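Local coordinates for protein transcriptional regulator KdgR (Pseudomonas aeruginosa, PDB 5Y6I) that probably binds DNA as a transcription factor of the IclR family, pairing a helix-turn-helix domain with a C-terminal regulatory domain, at residues A[91-104]-A[247-259]. Residues are numbered along the deposited sequence; the frame is centred on the assembly and turned at random.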
loop_
_atom_site.group_PDB
_atom_site.type_symbol
_atom_site.label_atom_id
_atom_site.label_comp_id
_atom_site.label_asym_id
_atom_site.label_seq_id
_atom_site.Cartn_x
_atom_site.Cartn_y
_atom_site.Cartn_z
ATOM N N MET A 91 2.873 -6.107 0.863
ATOM C CA MET A 91 1.577 -6.394 1.464
ATOM C C MET A 91 0.851 -7.481 0.677
ATOM O O MET A 91 0.911 -7.523 -0.555
ATOM C CB MET A 91 0.725 -5.129 1.512
ATOM C CG MET A 91 1.062 -4.144 2.599
ATOM S SD MET A 91 -0.147 -2.799 2.652
ATOM C CE MET A 91 0.129 -2.028 1.067
ATOM N N ASP A 92 0.183 -8.381 1.405
ATOM C CA ASP A 92 -0.580 -9.467 0.783
ATOM C C ASP A 92 -1.611 -9.950 1.802
ATOM O O ASP A 92 -1.275 -10.719 2.706
ATOM C CB ASP A 92 0.318 -10.609 0.336
ATOM C CG ASP A 92 -0.469 -11.756 -0.262
ATOM O OD1 ASP A 92 -1.496 -11.477 -0.908
ATOM O OD2 ASP A 92 -0.085 -12.930 -0.078
ATOM N N VAL A 93 -2.857 -9.505 1.643
ATOM C CA VAL A 93 -3.888 -9.916 2.578
ATOM C C VAL A 93 -4.066 -11.425 2.557
ATOM O O VAL A 93 -4.522 -12.004 3.540
ATOM C CB VAL A 93 -5.210 -9.188 2.270
ATOM C CG1 VAL A 93 -5.842 -9.742 1.000
ATOM C CG2 VAL A 93 -6.159 -9.267 3.458
ATOM N N LEU A 94 -3.698 -12.094 1.466
ATOM C CA LEU A 94 -3.855 -13.544 1.451
ATOM C C LEU A 94 -2.851 -14.201 2.381
ATOM O O LEU A 94 -3.181 -15.179 3.062
ATOM C CB LEU A 94 -3.715 -14.082 0.032
ATOM C CG LEU A 94 -5.080 -14.331 -0.627
ATOM C CD1 LEU A 94 -5.950 -13.080 -0.643
ATOM C CD2 LEU A 94 -4.945 -14.932 -2.030
ATOM N N LYS A 95 -1.627 -13.662 2.435
ATOM C CA LYS A 95 -0.633 -14.120 3.403
ATOM C C LYS A 95 -1.059 -13.782 4.827
ATOM O O LYS A 95 -1.225 -14.675 5.668
ATOM C CB LYS A 95 0.731 -13.501 3.078
ATOM C CG LYS A 95 1.865 -13.827 4.073
ATOM C CD LYS A 95 2.223 -12.637 4.985
ATOM C CE LYS A 95 2.780 -13.119 6.329
ATOM N NZ LYS A 95 2.858 -12.056 7.382
ATOM N N SER A 96 -1.281 -12.492 5.109
ATOM C CA SER A 96 -1.492 -12.064 6.492
ATOM C C SER A 96 -2.750 -12.679 7.099
ATOM O O SER A 96 -2.837 -12.818 8.325
ATOM C CB SER A 96 -1.586 -10.532 6.587
ATOM O OG SER A 96 -0.747 -9.874 5.651
ATOM N N ALA A 97 -3.745 -13.020 6.277
ATOM C CA ALA A 97 -5.025 -13.477 6.813
ATOM C C ALA A 97 -5.069 -14.973 7.098
ATOM O O ALA A 97 -5.886 -15.407 7.919
ATOM C CB ALA A 97 -6.156 -13.129 5.849
ATOM N N ALA A 98 -4.198 -15.756 6.458
ATOM C CA ALA A 98 -4.356 -17.202 6.442
ATOM C C ALA A 98 -4.384 -17.800 7.848
ATOM O O ALA A 98 -5.218 -18.674 8.136
ATOM C CB ALA A 98 -3.249 -17.822 5.596
ATOM N N ALA A 99 -3.493 -17.340 8.748
ATOM C CA ALA A 99 -3.505 -17.895 10.105
ATOM C C ALA A 99 -4.711 -17.428 10.902
ATOM O O ALA A 99 -5.420 -18.283 11.460
ATOM C CB ALA A 99 -2.192 -17.583 10.832
ATOM N N PRO A 100 -5.008 -16.128 11.018
ATOM C CA PRO A 100 -6.151 -15.723 11.852
ATOM C C PRO A 100 -7.503 -16.244 11.352
ATOM O O PRO A 100 -8.423 -16.416 12.168
ATOM C CB PRO A 100 -6.083 -14.194 11.822
ATOM C CG PRO A 100 -4.634 -13.884 11.510
ATOM C CD PRO A 100 -4.225 -14.962 10.556
ATOM N N LEU A 101 -7.647 -16.493 10.046
ATOM C CA LEU A 101 -8.865 -17.114 9.541
ATOM C C LEU A 101 -9.072 -18.479 10.185
ATOM O O LEU A 101 -10.165 -18.805 10.670
ATOM C CB LEU A 101 -8.791 -17.250 8.015
ATOM C CG LEU A 101 -10.061 -17.785 7.327
ATOM C CD1 LEU A 101 -11.174 -16.741 7.271
ATOM C CD2 LEU A 101 -9.792 -18.304 5.930
ATOM N N ALA A 102 -8.012 -19.283 10.215
ATOM C CA ALA A 102 -8.110 -20.620 10.775
ATOM C C ALA A 102 -8.328 -20.568 12.282
ATOM O O ALA A 102 -9.039 -21.410 12.849
ATOM C CB ALA A 102 -6.850 -21.399 10.423
ATOM N N GLU A 103 -7.736 -19.576 12.946
ATOM C CA GLU A 103 -7.976 -19.409 14.372
ATOM C C GLU A 103 -9.417 -18.999 14.631
ATOM O O GLU A 103 -10.064 -19.541 15.533
ATOM C CB GLU A 103 -6.983 -18.399 14.950
ATOM C CG GLU A 103 -5.536 -18.757 14.564
ATOM C CD GLU A 103 -4.466 -17.795 15.086
ATOM O OE1 GLU A 103 -3.511 -18.275 15.734
ATOM O OE2 GLU A 103 -4.560 -16.572 14.828
ATOM N N LEU A 104 -9.956 -18.077 13.828
ATOM C CA LEU A 104 -11.339 -17.673 14.042
ATOM C C LEU A 104 -12.273 -18.845 13.807
ATOM O O LEU A 104 -13.269 -19.013 14.520
ATOM C CB LEU A 104 -11.711 -16.516 13.123
ATOM C CG LEU A 104 -13.124 -15.980 13.383
ATOM C CD1 LEU A 104 -13.156 -15.228 14.700
ATOM C CD2 LEU A 104 -13.573 -15.078 12.246
ATOM N N ARG A 247 -15.267 -11.566 17.994
ATOM C CA ARG A 247 -14.241 -12.443 17.440
ATOM C C ARG A 247 -13.966 -12.083 15.991
ATOM O O ARG A 247 -12.803 -11.965 15.580
ATOM C CB ARG A 247 -14.666 -13.909 17.555
ATOM C CG ARG A 247 -14.868 -14.391 18.972
ATOM C CD ARG A 247 -13.652 -14.092 19.818
ATOM N NE ARG A 247 -13.682 -14.787 21.104
ATOM C CZ ARG A 247 -12.637 -14.848 21.920
ATOM N NH1 ARG A 247 -11.504 -14.262 21.559
ATOM N NH2 ARG A 247 -12.715 -15.495 23.077
ATOM N N LEU A 248 -15.032 -11.850 15.214
ATOM C CA LEU A 248 -14.875 -11.466 13.814
ATOM C C LEU A 248 -14.086 -10.177 13.688
ATOM O O LEU A 248 -13.134 -10.091 12.899
ATOM C CB LEU A 248 -16.241 -11.301 13.150
ATOM C CG LEU A 248 -16.181 -10.815 11.694
ATOM C CD1 LEU A 248 -15.257 -11.650 10.805
ATOM C CD2 LEU A 248 -17.575 -10.764 11.117
ATOM N N LEU A 249 -14.471 -9.162 14.470
ATOM C CA LEU A 249 -13.817 -7.858 14.396
ATOM C C LEU A 249 -12.390 -7.921 14.933
ATOM O O LEU A 249 -11.458 -7.412 14.299
ATOM C CB LEU A 249 -14.648 -6.812 15.144
ATOM C CG LEU A 249 -15.964 -6.376 14.457
ATOM C CD1 LEU A 249 -16.802 -5.420 15.314
ATOM C CD2 LEU A 249 -15.668 -5.743 13.104
ATOM N N ALA A 250 -12.200 -8.543 16.099
ATOM C CA ALA A 250 -10.852 -8.748 16.615
ATOM C C ALA A 250 -9.949 -9.387 15.567
ATOM O O ALA A 250 -8.806 -8.950 15.366
ATOM C CB ALA A 250 -10.900 -9.610 17.872
ATOM N N THR A 251 -10.452 -10.412 14.873
ATOM C CA THR A 251 -9.672 -11.032 13.806
ATOM C C THR A 251 -9.378 -10.031 12.694
ATOM O O THR A 251 -8.234 -9.903 12.246
ATOM C CB THR A 251 -10.418 -12.232 13.226
ATOM O OG1 THR A 251 -10.704 -13.182 14.259
ATOM C CG2 THR A 251 -9.585 -12.895 12.150
ATOM N N THR A 252 -10.404 -9.309 12.226
ATOM C CA THR A 252 -10.191 -8.455 11.062
ATOM C C THR A 252 -9.410 -7.190 11.406
ATOM O O THR A 252 -8.559 -6.755 10.617
ATOM C CB THR A 252 -11.526 -8.135 10.393
ATOM O OG1 THR A 252 -12.472 -7.645 11.358
ATOM C CG2 THR A 252 -12.070 -9.395 9.785
ATOM N N ARG A 253 -9.639 -6.608 12.583
ATOM C CA ARG A 253 -8.765 -5.527 13.023
ATOM C C ARG A 253 -7.333 -6.000 13.198
ATOM O O ARG A 253 -6.392 -5.221 12.986
ATOM C CB ARG A 253 -9.277 -4.931 14.320
ATOM C CG ARG A 253 -10.402 -3.961 14.092
ATOM C CD ARG A 253 -11.281 -3.881 15.310
ATOM N NE ARG A 253 -12.434 -3.035 15.055
ATOM C CZ ARG A 253 -13.426 -2.847 15.915
ATOM N NH1 ARG A 253 -14.437 -2.054 15.588
ATOM N NH2 ARG A 253 -13.403 -3.449 17.097
ATOM N N ALA A 254 -7.137 -7.262 13.581
ATOM C CA ALA A 254 -5.773 -7.769 13.705
ATOM C C ALA A 254 -5.116 -7.877 12.338
ATOM O O ALA A 254 -4.031 -7.328 12.114
ATOM C CB ALA A 254 -5.764 -9.119 14.420
ATOM N N ILE A 255 -5.771 -8.580 11.403
ATOM C CA ILE A 255 -5.237 -8.706 10.048
ATOM C C ILE A 255 -4.916 -7.331 9.473
ATOM O O ILE A 255 -3.882 -7.142 8.818
ATOM C CB ILE A 255 -6.228 -9.462 9.147
ATOM C CG1 ILE A 255 -6.570 -10.839 9.711
ATOM C CG2 ILE A 255 -5.681 -9.587 7.723
ATOM C CD1 ILE A 255 -7.542 -11.621 8.817
ATOM N N SER A 256 -5.793 -6.350 9.720
ATOM C CA SER A 256 -5.572 -5.009 9.205
ATOM C C SER A 256 -4.306 -4.413 9.785
ATOM O O SER A 256 -3.389 -4.028 9.050
ATOM C CB SER A 256 -6.763 -4.106 9.525
ATOM O OG SER A 256 -7.823 -4.323 8.616
ATOM N N TRP A 257 -4.256 -4.300 11.115
ATOM C CA TRP A 257 -3.117 -3.682 11.781
ATOM C C TRP A 257 -1.814 -4.374 11.410
ATOM O O TRP A 257 -0.752 -3.740 11.414
ATOM C CB TRP A 257 -3.349 -3.703 13.287
ATOM C CG TRP A 257 -2.235 -3.203 14.147
ATOM C CD1 TRP A 257 -2.151 -1.988 14.764
ATOM C CD2 TRP A 257 -1.068 -3.932 14.533
ATOM N NE1 TRP A 257 -0.988 -1.909 15.492
ATOM C CE2 TRP A 257 -0.306 -3.091 15.364
ATOM C CE3 TRP A 257 -0.586 -5.217 14.241
ATOM C CZ2 TRP A 257 0.916 -3.492 15.911
ATOM C CZ3 TRP A 257 0.620 -5.613 14.775
ATOM C CH2 TRP A 257 1.360 -4.753 15.603
ATOM N N ARG A 258 -1.863 -5.657 11.053
ATOM C CA ARG A 258 -0.634 -6.301 10.609
ATOM C C ARG A 258 -0.237 -5.888 9.201
ATOM O O ARG A 258 0.937 -6.030 8.832
ATOM C CB ARG A 258 -0.771 -7.820 10.714
ATOM C CG ARG A 258 -0.570 -8.290 12.157
ATOM C CD ARG A 258 -1.155 -9.664 12.456
ATOM N NE ARG A 258 -0.828 -10.631 11.418
ATOM C CZ ARG A 258 -0.927 -11.945 11.572
ATOM N NH1 ARG A 258 -0.622 -12.764 10.572
ATOM N NH2 ARG A 258 -1.317 -12.441 12.741
ATOM N N MET A 259 -1.182 -5.386 8.415
ATOM C CA MET A 259 -0.892 -4.806 7.120
ATOM C C MET A 259 -0.589 -3.312 7.202
ATOM O O MET A 259 -0.472 -2.660 6.169
ATOM C CB MET A 259 -2.059 -5.070 6.172
ATOM C CG MET A 259 -2.358 -6.555 6.041
ATOM S SD MET A 259 -3.328 -6.962 4.593
ATOM C CE MET A 259 -2.098 -6.652 3.345
#
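Ile255 is the knob at the middle of this helix pair, seated in a hollow formed by Val93, Ser96, Ala97 and Pro100. The floor of the hollow is the small Ala97, with Ile255 CD1 on its CA and, at 3.6 Å, on Ala97 CB, while CG1 lies against the proline ring. With CG2 anti to the backbone N, the second branch of Ile255 rests on Ala97 and then reaches Val93 CG2 and the edge of Ser96. One turn earlier, Thr251 CG2 sits 3.7 Å from Pro100 CB. The hydroxyl of Thr251 turns back to its own helix, where Thr251 OG1 donates to Arg247 O at 2.8 Å; that oxygen also receives Thr251 N, from the opposite face of the carbonyl plane. Leu104 fills the next hollow: CD1 lies among Arg247 CB, Arg247 O and Thr251 OG1, and CD2 faces Leu248 CD1. At the far end Met259, bent at its last torsion (chi3 70°), lays SD 3.7 Å from Val93 CB and brings CE over the start of helix 93-104, near the backbone N atoms of Asp92 and Val93 and Met91 CB. On the exposed flank of this row Arg258 reaches across, its NH2 3.8 Å from Pro100 CG. The two helices run nearly antiparallel, at 150° with axes 9.4 Å apart, and meet through side-chain packing. Together they form a helical layer over the antiparallel sheet of the GAF-like C-terminal domain: Val93 and Ile255 both rest on Val216 of strand 209-217, Ile255 also meets Leu227 of strand 223-232, and Leu248 packs on Leu212. Just before helix 93-108, Met91 packs on Leu81, in helix 78-88 of the second subunit.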